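Long-range contacts in mbGIPC protein (Monosiga brevicollis, PDB 6X1X), which probably acts as a signalling adaptor of the GIPC family, its PDZ domain, the part in this chain, serving as a module for binding peptide ends of partner proteins: residues T5-V11 with F82-E88; D14-L20 with D38-S42; Y29-I35 with V47-I53; K55-T59 with M72-I76. All coordinates share one frame; numbering follows the deposited sequence. Where two conformers were deposited one is given.

Interaction 1. Residues T5-V11 with F82-E88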
loop_
_atom_site.group_PDB
_atom_site.type_symbol
_atom_site.label_atom_id
_atom_site.label_comp_id
_atom_site.label_asym_id
_atom_site.label_seq_id
_atom_site.Cartn_x
_atom_site.Cartn_y
_atom_site.Cartn_z
ATOM N N THR A 5 -6.591 10.641 5.810
ATOM C CA THR A 5 -5.460 10.578 6.730
ATOM C C THR A 5 -4.271 9.902 6.058
ATOM O O THR A 5 -4.374 8.756 5.609
ATOM C CB THR A 5 -5.854 9.804 7.983
ATOM O OG1 THR A 5 -6.880 10.519 8.680
ATOM C CG2 THR A 5 -4.653 9.619 8.899
ATOM N N GLU A 6 -3.140 10.601 6.028
ATOM C CA GLU A 6 -1.928 10.160 5.353
ATOM C C GLU A 6 -0.994 9.483 6.352
ATOM O O GLU A 6 -0.827 9.961 7.479
ATOM C CB GLU A 6 -1.247 11.381 4.735
ATOM C CG GLU A 6 -0.138 11.078 3.773
ATOM C CD GLU A 6 0.249 12.288 2.945
ATOM O OE1 GLU A 6 -0.640 12.858 2.273
ATOM O OE2 GLU A 6 1.437 12.671 2.972
ATOM N N LYS A 7 -0.390 8.367 5.935
ATOM C CA LYS A 7 0.397 7.508 6.811
ATOM C C LYS A 7 1.671 7.073 6.105
ATOM O O LYS A 7 1.639 6.702 4.929
ATOM C CB LYS A 7 -0.369 6.227 7.162
ATOM C CG LYS A 7 -1.703 6.453 7.827
ATOM C CD LYS A 7 -2.378 5.139 8.139
ATOM C CE LYS A 7 -2.789 4.388 6.880
ATOM N NZ LYS A 7 -3.689 3.282 7.265
ATOM N N THR A 8 2.780 7.073 6.842
ATOM C CA THR A 8 4.059 6.594 6.332
ATOM C C THR A 8 4.276 5.161 6.799
ATOM O O THR A 8 4.246 4.878 8.003
ATOM C CB THR A 8 5.206 7.477 6.814
ATOM O OG1 THR A 8 5.062 8.785 6.253
ATOM C CG2 THR A 8 6.542 6.885 6.376
ATOM N N VAL A 9 4.514 4.271 5.848
ATOM C CA VAL A 9 4.726 2.855 6.103
ATOM C C VAL A 9 6.167 2.558 5.701
ATOM O O VAL A 9 6.567 2.852 4.570
ATOM C CB VAL A 9 3.735 2.012 5.286
ATOM C CG1 VAL A 9 3.994 0.560 5.463
ATOM C CG2 VAL A 9 2.305 2.341 5.695
ATOM N N LYS A 10 6.963 2.020 6.624
ATOM C CA LYS A 10 8.347 1.650 6.340
ATOM C C LYS A 10 8.505 0.170 6.632
ATOM O O LYS A 10 8.309 -0.257 7.773
ATOM C CB LYS A 10 9.340 2.464 7.168
ATOM C CG LYS A 10 10.778 2.241 6.752
ATOM C CD LYS A 10 11.666 3.418 7.131
ATOM C CE LYS A 10 12.636 3.049 8.239
ATOM N NZ LYS A 10 13.709 4.076 8.421
ATOM N N VAL A 11 8.892 -0.593 5.606
ATOM C CA VAL A 11 8.707 -2.039 5.552
ATOM C C VAL A 11 9.990 -2.665 5.038
ATOM O O VAL A 11 10.630 -2.126 4.132
ATOM C CB VAL A 11 7.545 -2.406 4.598
ATOM C CG1 VAL A 11 7.378 -3.898 4.495
ATOM C CG2 VAL A 11 6.272 -1.797 5.073
ATOM N N PHE A 82 11.698 -0.310 2.192
ATOM C CA PHE A 82 11.036 0.654 1.329
ATOM C C PHE A 82 10.040 1.439 2.159
ATOM O O PHE A 82 9.627 1.012 3.242
ATOM C CB PHE A 82 10.370 0.008 0.102
ATOM C CG PHE A 82 9.172 -0.861 0.425
ATOM C CD1 PHE A 82 9.340 -2.177 0.823
ATOM C CD2 PHE A 82 7.882 -0.361 0.302
ATOM C CE1 PHE A 82 8.234 -2.976 1.101
ATOM C CE2 PHE A 82 6.771 -1.160 0.577
ATOM C CZ PHE A 82 6.952 -2.463 0.979
ATOM N N THR A 83 9.656 2.598 1.635
ATOM C CA THR A 83 8.650 3.442 2.257
ATOM C C THR A 83 7.461 3.588 1.318
ATOM O O THR A 83 7.613 3.633 0.096
ATOM C CB THR A 83 9.234 4.809 2.633
ATOM O OG1 THR A 83 10.236 4.633 3.640
ATOM C CG2 THR A 83 8.162 5.737 3.183
ATOM N N MET A 84 6.267 3.634 1.899
ATOM C CA MET A 84 5.039 3.755 1.138
ATOM C C MET A 84 4.151 4.725 1.891
ATOM O O MET A 84 3.999 4.606 3.112
ATOM C CB MET A 84 4.378 2.379 1.019
ATOM C CG MET A 84 3.173 2.328 0.111
ATOM S SD MET A 84 2.736 0.616 -0.229
ATOM C CE MET A 84 2.398 -0.002 1.420
ATOM N N ILE A 85 3.616 5.712 1.189
ATOM C CA ILE A 85 2.665 6.644 1.772
ATOM C C ILE A 85 1.279 6.140 1.423
ATOM O O ILE A 85 0.942 5.993 0.240
ATOM C CB ILE A 85 2.880 8.072 1.253
ATOM C CG1 ILE A 85 4.319 8.520 1.505
ATOM C CG2 ILE A 85 1.898 9.017 1.918
ATOM C CD1 ILE A 85 4.704 8.559 2.964
ATOM N N CYS A 86 0.492 5.847 2.450
ATOM C CA CYS A 86 -0.864 5.358 2.295
ATOM C C CYS A 86 -1.828 6.412 2.815
ATOM O O CYS A 86 -1.516 7.153 3.753
ATOM C CB CYS A 86 -1.056 4.044 3.055
ATOM S SG CYS A 86 -0.074 2.683 2.372
ATOM N N VAL A 87 -2.993 6.499 2.182
ATOM C CA VAL A 87 -4.019 7.463 2.561
ATOM C C VAL A 87 -5.294 6.700 2.874
ATOM O O VAL A 87 -5.773 5.914 2.050
ATOM C CB VAL A 87 -4.262 8.504 1.455
ATOM C CG1 VAL A 87 -5.305 9.508 1.905
ATOM C CG2 VAL A 87 -2.964 9.209 1.096
ATOM N N GLU A 88 -5.826 6.921 4.054
ATOM C CA GLU A 88 -7.043 6.237 4.453
ATOM C C GLU A 88 -8.253 6.929 3.836
ATOM O O GLU A 88 -8.318 8.161 3.807
ATOM C CB GLU A 88 -7.190 6.276 5.969
ATOM C CG GLU A 88 -6.025 5.689 6.723
ATOM C CD GLU A 88 -6.357 5.436 8.179
ATOM O OE1 GLU A 88 -7.556 5.494 8.531
ATOM O OE2 GLU A 88 -5.422 5.177 8.968
HETATM O O HOH W 1 -9.128 9.468 6.399
#
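V11 and F82 pair at one end of an antiparallel ladder, and T5 and E88 meet at the other. The ladder joins the first and last strands of the PDZ fold, 6-12 and 81-87. K7, V9 and V11 each exchange two backbone hydrogen bonds, with C86, M84 and F82 in turn. V9 N to M84 O and M84 N to V9 O are both 2.8 Å. E88 N to T5 O adds one more bond, and water 1 links T5 N to E88 O.

On the inner face the V11 side chain lies beside F82, pointing the same way. V11 CB sits over the F82 ring, 4.0 Å from its centroid and 29° off the normal. F82 CG stands between its own N and C (chi1 68°), which swings the ring back under V11. V9 CB meets M84 CB at 4.3 Å, and V9 CG2 meets C86 SG.

The opposite face is more open. There I85 CG2 packs on E6 CG at 3.4 Å, and I85 CD1 turns to T8 OG1. T8 and T83 touch through their methyl groups.

Further out, strand 52-56 flanks strand 81-87 and bonds to I85 and V87, and N57 just beyond it bonds to T83. V9 packs on V44, and F82 on I76. K7 NZ also forms a salt bridge with D51, its stronger polar partner. The K7 chain bends at chi3 (-67°) and crosses E88 at about a right angle. K7 NZ meets E88 OE2 at 3.1 Å, from above the carboxylate plane.

Interaction 2. Residues D14-L20 with D38-S42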
loop_
_atom_site.group_PDB
_atom_site.type_symbol
_atom_site.label_atom_id
_atom_site.label_comp_id
_atom_site.label_asym_id
_atom_site.label_seq_id
_atom_site.Cartn_x
_atom_site.Cartn_y
_atom_site.Cartn_z
ATOM N N ASP A 14 11.305 -8.824 3.088
ATOM C CA ASP A 14 12.203 -9.916 3.455
ATOM C C ASP A 14 12.053 -11.146 2.576
ATOM O O ASP A 14 12.860 -12.077 2.702
ATOM C CB ASP A 14 12.021 -10.309 4.926
ATOM C CG ASP A 14 10.663 -10.923 5.208
ATOM O OD1 ASP A 14 10.437 -12.080 4.805
ATOM O OD2 ASP A 14 9.823 -10.270 5.856
ATOM N N GLY A 15 11.048 -11.182 1.713
ATOM C CA GLY A 15 10.832 -12.275 0.798
ATOM C C GLY A 15 10.157 -11.736 -0.441
ATOM O O GLY A 15 9.895 -10.539 -0.558
ATOM N N PRO A 16 9.851 -12.619 -1.392
ATOM C CA PRO A 16 9.384 -12.162 -2.707
ATOM C C PRO A 16 7.956 -11.655 -2.729
ATOM O O PRO A 16 7.552 -11.072 -3.744
ATOM C CB PRO A 16 9.529 -13.419 -3.579
ATOM C CG PRO A 16 9.404 -14.547 -2.620
ATOM C CD PRO A 16 10.102 -14.070 -1.376
ATOM N N ALA A 17 7.174 -11.858 -1.669
ATOM C CA ALA A 17 5.754 -11.525 -1.674
ATOM C C ALA A 17 5.405 -10.704 -0.441
ATOM O O ALA A 17 5.719 -11.099 0.690
ATOM C CB ALA A 17 4.903 -12.796 -1.692
ATOM N N LEU A 18 4.721 -9.589 -0.651
ATOM C CA LEU A 18 4.331 -8.725 0.454
ATOM C C LEU A 18 2.992 -9.094 1.061
ATOM O O LEU A 18 2.725 -8.697 2.201
ATOM C CB LEU A 18 4.253 -7.273 -0.018
ATOM C CG LEU A 18 5.591 -6.667 -0.429
ATOM C CD1 LEU A 18 5.358 -5.378 -1.199
ATOM C CD2 LEU A 18 6.467 -6.402 0.788
ATOM N N GLY A 19 2.142 -9.815 0.333
ATOM C CA GLY A 19 0.804 -10.128 0.796
ATOM C C GLY A 19 -0.275 -9.158 0.365
ATOM O O GLY A 19 -1.403 -9.251 0.868
ATOM N N LEU A 20 0.012 -8.245 -0.553
ATOM C CA LEU A 20 -0.964 -7.251 -0.976
ATOM C C LEU A 20 -1.695 -7.693 -2.231
ATOM O O LEU A 20 -1.080 -8.213 -3.170
ATOM C CB LEU A 20 -0.275 -5.933 -1.315
ATOM C CG LEU A 20 0.375 -5.202 -0.153
ATOM C CD1 LEU A 20 1.105 -3.970 -0.660
ATOM C CD2 LEU A 20 -0.657 -4.829 0.910
ATOM N N ASP A 38 -1.066 -13.523 7.779
ATOM C CA ASP A 38 0.292 -14.027 8.008
ATOM C C ASP A 38 1.230 -13.630 6.869
ATOM O O ASP A 38 1.895 -14.468 6.253
ATOM C CB ASP A 38 0.306 -15.542 8.260
ATOM C CG ASP A 38 1.677 -16.065 8.683
ATOM O OD1 ASP A 38 2.512 -15.270 9.162
ATOM O OD2 ASP A 38 1.919 -17.284 8.543
ATOM N N SER A 39 1.266 -12.333 6.573
ATOM C CA SER A 39 2.134 -11.818 5.527
ATOM C C SER A 39 2.920 -10.636 6.066
ATOM O O SER A 39 2.648 -10.120 7.155
ATOM C CB SER A 39 1.330 -11.377 4.299
ATOM O OG SER A 39 0.506 -10.254 4.590
ATOM N N ILE A 40 3.891 -10.187 5.276
ATOM C CA ILE A 40 4.633 -8.989 5.648
ATOM C C ILE A 40 3.669 -7.833 5.903
ATOM O O ILE A 40 3.774 -7.117 6.905
ATOM C CB ILE A 40 5.664 -8.647 4.561
ATOM C CG1 ILE A 40 6.759 -9.719 4.510
ATOM C CG2 ILE A 40 6.261 -7.285 4.830
ATOM C CD1 ILE A 40 7.656 -9.611 3.293
ATOM N N MET A 41 2.697 -7.641 5.014
ATOM C CA MET A 41 1.844 -6.471 5.163
ATOM C C MET A 41 0.750 -6.658 6.207
ATOM O O MET A 41 0.299 -5.668 6.790
ATOM C CB MET A 41 1.307 -6.007 3.811
ATOM C CG MET A 41 2.410 -5.537 2.849
ATOM S SD MET A 41 3.439 -4.139 3.380
ATOM C CE MET A 41 2.190 -2.880 3.615
ATOM N N SER A 42 0.321 -7.890 6.490
ATOM C CA SER A 42 -0.595 -8.066 7.617
ATOM C C SER A 42 0.074 -7.681 8.930
ATOM O O SER A 42 -0.607 -7.279 9.883
ATOM C CB SER A 42 -1.139 -9.488 7.694
ATOM O OG SER A 42 -0.154 -10.395 8.151
HETATM O O HOH W 2 4.301 -11.848 2.942
#
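I40 CG1 is anti to the carbonyl carbon (chi1 -67°), and this sends the end of the chain along D14. The two side chains slide past each other in opposite directions. D14 OD2 lies 3.4 Å from I40 CG1 and equally near I40 CD1. The other branch, I40 CG2, is turned to L18 CD2 at 4.1 Å.

M41 bends at both chi2 and chi3, so its first carbons lie against the leucines while the sulfur end turns off toward M84. M41 CG touches L20 CG at 3.6 Å and L18 CB at 3.8 Å. L20 CD2 also rests on M41 CB, the two side chains meeting at a slant.

One direct backbone hydrogen bond joins the segments, M41 N to L18 O at 3.0 Å. Water 2 makes a second link. It donates to A17 O at 2.8 Å and accepts from I40 N. G19 comes close to S39, where CA meets CB, and its backbone angles call for glycine.

Within 38-42, S39 OG accepts from S42 N, an ST motif, and S42 OG accepts from S39 N. S39 OG is also bonded to R36 O. This pins the turn that presents I40 and M41.

Segment 14-20 leads into strand 20-23 and probably corresponds to the carboxylate-binding loop of PDZ domains, here reading A17-L18-G19-L20. The contact is mainly apolar. G19 is also bonded to R36 through the backbone. Across the two segments the polar part is a backbone bond and a water bridge, so the link between them does not rest on charged side chains.

Interaction 3. Residues Y29-I35 with V47-I53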
loop_
_atom_site.group_PDB
_atom_site.type_symbol
_atom_site.label_atom_id
_atom_site.label_comp_id
_atom_site.label_asym_id
_atom_site.label_seq_id
_atom_site.Cartn_x
_atom_site.Cartn_y
_atom_site.Cartn_z
ATOM N N TYR A 29 -5.954 6.931 -7.284
ATOM C CA TYR A 29 -4.848 6.127 -6.790
ATOM C C TYR A 29 -5.219 4.651 -6.777
ATOM O O TYR A 29 -6.388 4.282 -6.621
ATOM C CB TYR A 29 -4.486 6.542 -5.364
ATOM C CG TYR A 29 -3.997 7.970 -5.237
ATOM C CD1 TYR A 29 -4.892 9.027 -5.112
ATOM C CD2 TYR A 29 -2.637 8.263 -5.255
ATOM C CE1 TYR A 29 -4.439 10.335 -5.000
ATOM C CE2 TYR A 29 -2.176 9.565 -5.130
ATOM C CZ TYR A 29 -3.082 10.591 -5.009
ATOM O OH TYR A 29 -2.622 11.886 -4.894
ATOM N N ALA A 30 -4.207 3.802 -6.910
ATOM C CA ALA A 30 -4.417 2.387 -6.658
ATOM C C ALA A 30 -4.701 2.187 -5.174
ATOM O O ALA A 30 -4.292 2.989 -4.330
ATOM C CB ALA A 30 -3.183 1.595 -7.081
ATOM N N PHE A 31 -5.423 1.118 -4.853
ATOM C CA PHE A 31 -5.808 0.884 -3.470
ATOM C C PHE A 31 -5.610 -0.574 -3.095
ATOM O O PHE A 31 -5.518 -1.467 -3.940
ATOM C CB PHE A 31 -7.247 1.323 -3.188
ATOM C CG PHE A 31 -8.267 0.539 -3.945
ATOM C CD1 PHE A 31 -8.642 0.905 -5.228
ATOM C CD2 PHE A 31 -8.848 -0.576 -3.375
ATOM C CE1 PHE A 31 -9.588 0.166 -5.925
ATOM C CE2 PHE A 31 -9.790 -1.314 -4.060
ATOM C CZ PHE A 31 -10.157 -0.942 -5.335
ATOM N N ILE A 32 -5.548 -0.790 -1.788
ATOM C CA ILE A 32 -5.312 -2.110 -1.225
ATOM C C ILE A 32 -6.659 -2.801 -1.087
ATOM O O ILE A 32 -7.512 -2.390 -0.294
ATOM C CB ILE A 32 -4.581 -2.023 0.116
ATOM C CG1 ILE A 32 -3.217 -1.378 -0.093
ATOM C CG2 ILE A 32 -4.422 -3.406 0.729
ATOM C CD1 ILE A 32 -2.456 -1.117 1.189
ATOM N N LYS A 33 -6.846 -3.858 -1.859
ATOM C CA LYS A 33 -8.084 -4.615 -1.858
ATOM C C LYS A 33 -8.067 -5.723 -0.817
ATOM O O LYS A 33 -9.095 -5.999 -0.190
ATOM C CB LYS A 33 -8.289 -5.214 -3.249
ATOM C CG LYS A 33 -9.663 -5.778 -3.511
ATOM C CD LYS A 33 -9.753 -6.279 -4.946
ATOM C CE LYS A 33 -11.136 -6.824 -5.260
ATOM N NZ LYS A 33 -12.171 -5.753 -5.197
ATOM N N LYS A 34 -6.918 -6.375 -0.635
ATOM C CA LYS A 34 -6.779 -7.445 0.343
ATOM C C LYS A 34 -5.378 -7.403 0.918
ATOM O O LYS A 34 -4.426 -6.985 0.250
ATOM C CB LYS A 34 -6.988 -8.837 -0.273
ATOM C CG LYS A 34 -8.314 -9.008 -1.009
ATOM C CD LYS A 34 -8.489 -10.402 -1.591
ATOM C CE LYS A 34 -9.858 -10.544 -2.248
ATOM N NZ LYS A 34 -10.108 -11.931 -2.737
ATOM N N ILE A 35 -5.262 -7.855 2.160
ATOM C CA ILE A 35 -3.980 -8.074 2.812
ATOM C C ILE A 35 -4.004 -9.494 3.346
ATOM O O ILE A 35 -4.821 -9.822 4.214
ATOM C CB ILE A 35 -3.731 -7.070 3.948
ATOM C CG1 ILE A 35 -3.714 -5.643 3.388
ATOM C CG2 ILE A 35 -2.407 -7.396 4.635
ATOM C CD1 ILE A 35 -3.580 -4.563 4.458
ATOM N N VAL A 47 -1.240 -0.143 8.184
ATOM C CA VAL A 47 -1.760 -0.288 6.828
ATOM C C VAL A 47 -2.993 -1.173 6.894
ATOM O O VAL A 47 -3.018 -2.153 7.646
ATOM C CB VAL A 47 -0.709 -0.861 5.850
ATOM C CG1 VAL A 47 -0.413 -2.325 6.125
ATOM C CG2 VAL A 47 -1.176 -0.688 4.417
ATOM N N ALA A 48 -4.015 -0.831 6.114
ATOM C CA ALA A 48 -5.273 -1.556 6.174
ATOM C C ALA A 48 -5.886 -1.679 4.790
ATOM O O ALA A 48 -5.647 -0.855 3.903
ATOM C CB ALA A 48 -6.284 -0.855 7.087
ATOM N N VAL A 49 -6.709 -2.718 4.629
ATOM C CA VAL A 49 -7.541 -2.836 3.440
ATOM C C VAL A 49 -8.314 -1.544 3.256
ATOM O O VAL A 49 -8.834 -0.966 4.217
ATOM C CB VAL A 49 -8.486 -4.043 3.578
ATOM C CG1 VAL A 49 -9.562 -4.013 2.507
ATOM C CG2 VAL A 49 -7.701 -5.344 3.512
ATOM N N GLY A 50 -8.367 -1.072 2.016
ATOM C CA GLY A 50 -9.031 0.162 1.675
ATOM C C GLY A 50 -8.099 1.344 1.510
ATOM O O GLY A 50 -8.473 2.325 0.857
ATOM N N ASP A 51 -6.898 1.280 2.081
ATOM C CA ASP A 51 -5.970 2.394 1.968
ATOM C C ASP A 51 -5.554 2.581 0.516
ATOM O O ASP A 51 -5.383 1.611 -0.235
ATOM C CB ASP A 51 -4.721 2.133 2.815
ATOM C CG ASP A 51 -4.968 2.276 4.305
ATOM O OD1 ASP A 51 -6.027 2.789 4.704
ATOM O OD2 ASP A 51 -4.072 1.881 5.087
ATOM N N HIS A 52 -5.398 3.830 0.119
ATOM C CA HIS A 52 -4.850 4.150 -1.187
ATOM C C HIS A 52 -3.336 4.301 -1.085
ATOM O O HIS A 52 -2.805 4.751 -0.063
ATOM C CB HIS A 52 -5.494 5.424 -1.739
ATOM C CG HIS A 52 -6.893 5.220 -2.239
ATOM N ND1 HIS A 52 -7.995 5.257 -1.410
ATOM C CD2 HIS A 52 -7.366 4.948 -3.480
ATOM C CE1 HIS A 52 -9.087 5.032 -2.120
ATOM N NE2 HIS A 52 -8.732 4.837 -3.378
ATOM N N ILE A 53 -2.638 3.909 -2.146
ATOM C CA ILE A 53 -1.183 4.000 -2.194
ATOM C C ILE A 53 -0.833 5.283 -2.934
ATOM O O ILE A 53 -0.979 5.371 -4.158
ATOM C CB ILE A 53 -0.558 2.763 -2.848
ATOM C CG1 ILE A 53 -0.929 1.522 -2.040
ATOM C CG2 ILE A 53 0.960 2.930 -2.927
ATOM C CD1 ILE A 53 -0.525 0.214 -2.697
HETATM O O HOH W 3 -1.557 4.877 -6.863
#
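V47 opens the contact by pressing its CG2 on I32 CD1, at a tight 3.5 Å. The two side chains cross at about a right angle. V47 CG1 stands near I35 CD1.

A48 begins a type II turn that ends at D51, closed by D51 N to A48 O. The I35 methyl CD1 lies over the A48-V49 peptide, 3.6 Å from V49 N. V49 puts CG1 against K33 O and CG2 beside I35 CG1, the two side chains running in opposite directions.

G50 takes the positive phi of the turn and donates to I32 O at 2.8 Å. D51 returns the link, its O accepting from I32 N. D51 OD2 accepts from A48 N, met well above the carboxylate plane, and also forms a salt bridge with K7.

H52 lays a ring face under F31 CB, which is 3.9 Å from the ring centroid. F31 CG sits between its own N and C (chi1 64°), which carries the phenyl ring away from the turn. H52 CD2 meets Y29 O at the imidazole edge, at 3.4 Å.

I53 N donates to A30 O at 2.9 Å, with an N-H...O angle of 171°. Water 3 joins A30 N to I53 O. I53 CD1 packs on I32 CG1, and I53 also touches V69 of helix 66-75.

The single F31-H52 bridge ties strand 31-35, where K33 and K34 form a classic bulge opposite T21, to strand 52-56, as in the partly open beta barrel of PDZ domains.

Interaction 4. Residues K55-T59 with M72-I76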
loop_
_atom_site.group_PDB
_atom_site.type_symbol
_atom_site.label_atom_id
_atom_site.label_comp_id
_atom_site.label_asym_id
_atom_site.label_seq_id
_atom_site.Cartn_x
_atom_site.Cartn_y
_atom_site.Cartn_z
ATOM N N LYS A 55 2.302 7.089 -2.650
ATOM C CA LYS A 55 3.701 7.162 -3.048
ATOM C C LYS A 55 4.411 5.888 -2.623
ATOM O O LYS A 55 4.051 5.263 -1.625
ATOM C CB LYS A 55 4.447 8.330 -2.387
ATOM C CG LYS A 55 3.907 9.703 -2.704
ATOM C CD LYS A 55 4.885 10.803 -2.324
ATOM C CE LYS A 55 4.301 12.164 -2.678
ATOM N NZ LYS A 55 5.207 13.280 -2.295
ATOM N N ILE A 56 5.448 5.532 -3.375
ATOM C CA ILE A 56 6.414 4.522 -2.968
ATOM C C ILE A 56 7.790 5.134 -3.141
ATOM O O ILE A 56 8.104 5.645 -4.222
ATOM C CB ILE A 56 6.300 3.238 -3.808
ATOM C CG1 ILE A 56 4.965 2.547 -3.553
ATOM C CG2 ILE A 56 7.475 2.305 -3.508
ATOM C CD1 ILE A 56 4.635 1.513 -4.618
ATOM N N ASN A 57 8.589 5.122 -2.075
ATOM C CA ASN A 57 9.952 5.652 -2.121
ATOM C C ASN A 57 9.995 7.050 -2.737
ATOM O O ASN A 57 10.873 7.375 -3.541
ATOM C CB ASN A 57 10.897 4.687 -2.835
ATOM C CG ASN A 57 11.131 3.431 -2.041
ATOM O OD1 ASN A 57 11.130 3.465 -0.813
ATOM N ND2 ASN A 57 11.327 2.311 -2.733
ATOM N N GLY A 58 9.024 7.882 -2.362
ATOM C CA GLY A 58 8.973 9.260 -2.804
ATOM C C GLY A 58 8.377 9.495 -4.175
ATOM O O GLY A 58 8.210 10.659 -4.565
ATOM N N THR A 59 8.070 8.445 -4.929
ATOM C CA THR A 59 7.491 8.595 -6.257
ATOM C C THR A 59 5.998 8.867 -6.156
ATOM O O THR A 59 5.274 8.119 -5.498
ATOM C CB THR A 59 7.683 7.301 -7.036
ATOM O OG1 THR A 59 9.072 6.980 -7.080
ATOM C CG2 THR A 59 7.155 7.455 -8.451
ATOM N N MET A 72 6.174 -1.508 -9.353
ATOM C CA MET A 72 7.130 -0.819 -8.497
ATOM C C MET A 72 7.406 -1.606 -7.220
ATOM O O MET A 72 8.554 -1.691 -6.770
ATOM C CB MET A 72 6.620 0.586 -8.202
ATOM C CG MET A 72 7.641 1.462 -7.490
ATOM S SD MET A 72 7.270 3.219 -7.593
ATOM C CE MET A 72 7.676 3.516 -9.315
ATOM N N LEU A 73 6.366 -2.187 -6.617
ATOM C CA LEU A 73 6.558 -3.002 -5.419
ATOM C C LEU A 73 7.280 -4.302 -5.745
ATOM O O LEU A 73 8.140 -4.755 -4.979
ATOM C CB LEU A 73 5.198 -3.295 -4.790
ATOM C CG LEU A 73 4.505 -2.082 -4.179
ATOM C CD1 LEU A 73 3.073 -2.429 -3.812
ATOM C CD2 LEU A 73 5.254 -1.593 -2.960
ATOM N N LYS A 74 6.935 -4.914 -6.879
ATOM C CA LYS A 74 7.532 -6.180 -7.276
ATOM C C LYS A 74 9.026 -6.031 -7.522
ATOM O O LYS A 74 9.809 -6.928 -7.191
ATOM C CB LYS A 74 6.831 -6.655 -8.547
ATOM C CG LYS A 74 7.323 -7.973 -9.110
ATOM C CD LYS A 74 6.549 -8.353 -10.370
ATOM C CE LYS A 74 5.072 -8.519 -10.090
ATOM N NZ LYS A 74 4.323 -8.844 -11.348
ATOM N N GLU A 75 9.434 -4.902 -8.108
ATOM C CA GLU A 75 10.828 -4.702 -8.479
ATOM C C GLU A 75 11.744 -4.479 -7.287
ATOM O O GLU A 75 12.954 -4.694 -7.409
ATOM C CB GLU A 75 10.957 -3.553 -9.478
ATOM C CG GLU A 75 10.460 -3.961 -10.848
ATOM C CD GLU A 75 10.365 -2.828 -11.861
ATOM O OE1 GLU A 75 10.652 -1.647 -11.534
ATOM O OE2 GLU A 75 9.989 -3.125 -13.012
ATOM N N ILE A 76 11.213 -4.060 -6.143
ATOM C CA ILE A 76 12.040 -3.822 -4.958
ATOM C C ILE A 76 12.838 -5.080 -4.641
ATOM O O ILE A 76 12.250 -6.158 -4.492
ATOM C CB ILE A 76 11.186 -3.406 -3.755
ATOM C CG1 ILE A 76 10.508 -2.060 -4.032
ATOM C CG2 ILE A 76 12.038 -3.363 -2.484
ATOM C CD1 ILE A 76 9.446 -1.689 -3.037
#
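I56 and M72 carry the apolar packing between strand 52-56 and helix 66-75. Their side chains slide past each other in opposite directions. M72 SD lies 3.9 Å from I56 CB, and M72 CG lies by I56 CG2. M72 CG is anti to its own N (chi1 -171°), which extends the chain from the helix to the strand. The bend at chi3 then turns CE to T59. There M72 CE meets T59 CG2 tip to tip at 4.1 Å.

On another branch, I56 CD1 crosses L73 at about a right angle. It touches L73 CD2 and L73 CG, both at 3.6 Å. I76 CD1 makes looser contacts, 4.5 Å from I56 CG2 and 4.4 Å from N57 ND2.

The polar bonds act within each side or reach outside the pair. T59 N donates to I56 O at 2.9 Å and closes a type I' turn with N57 and G58 at its corners. N57 OD1 accepts from T83 N, which ties the turn to strand 81-87. K13 NZ donates to L73 O and I76 O at the end of the helix.

This is the packing of the long PDZ helix, the one beside the peptide groove, on the strand hairpin of the fold.

In the fold
Interaction 1 joins the two ends of the domain, and the other three contacts are nested inside its loop. Interactions 2 and 3 cross along the chain, and interaction 4 follows both. Interactions 1, 3 and 4 share the sheet holding strands 81-87 and 52-56. The centres of 1 and 3 are about 10 Å apart, and those of 1 and 4 about 11 Å. K7 with D51 bridges 1 and 3. Interaction 2 is about 15 Å from interaction 1, yet M41 meets M84 and I40 meets V11. L20 and L18 also reach L73 of interaction 4. One shared core thus connects helix 66-75 with the loop before strand 20-23, which in PDZ domains lie along one side and at the end of the peptide groove.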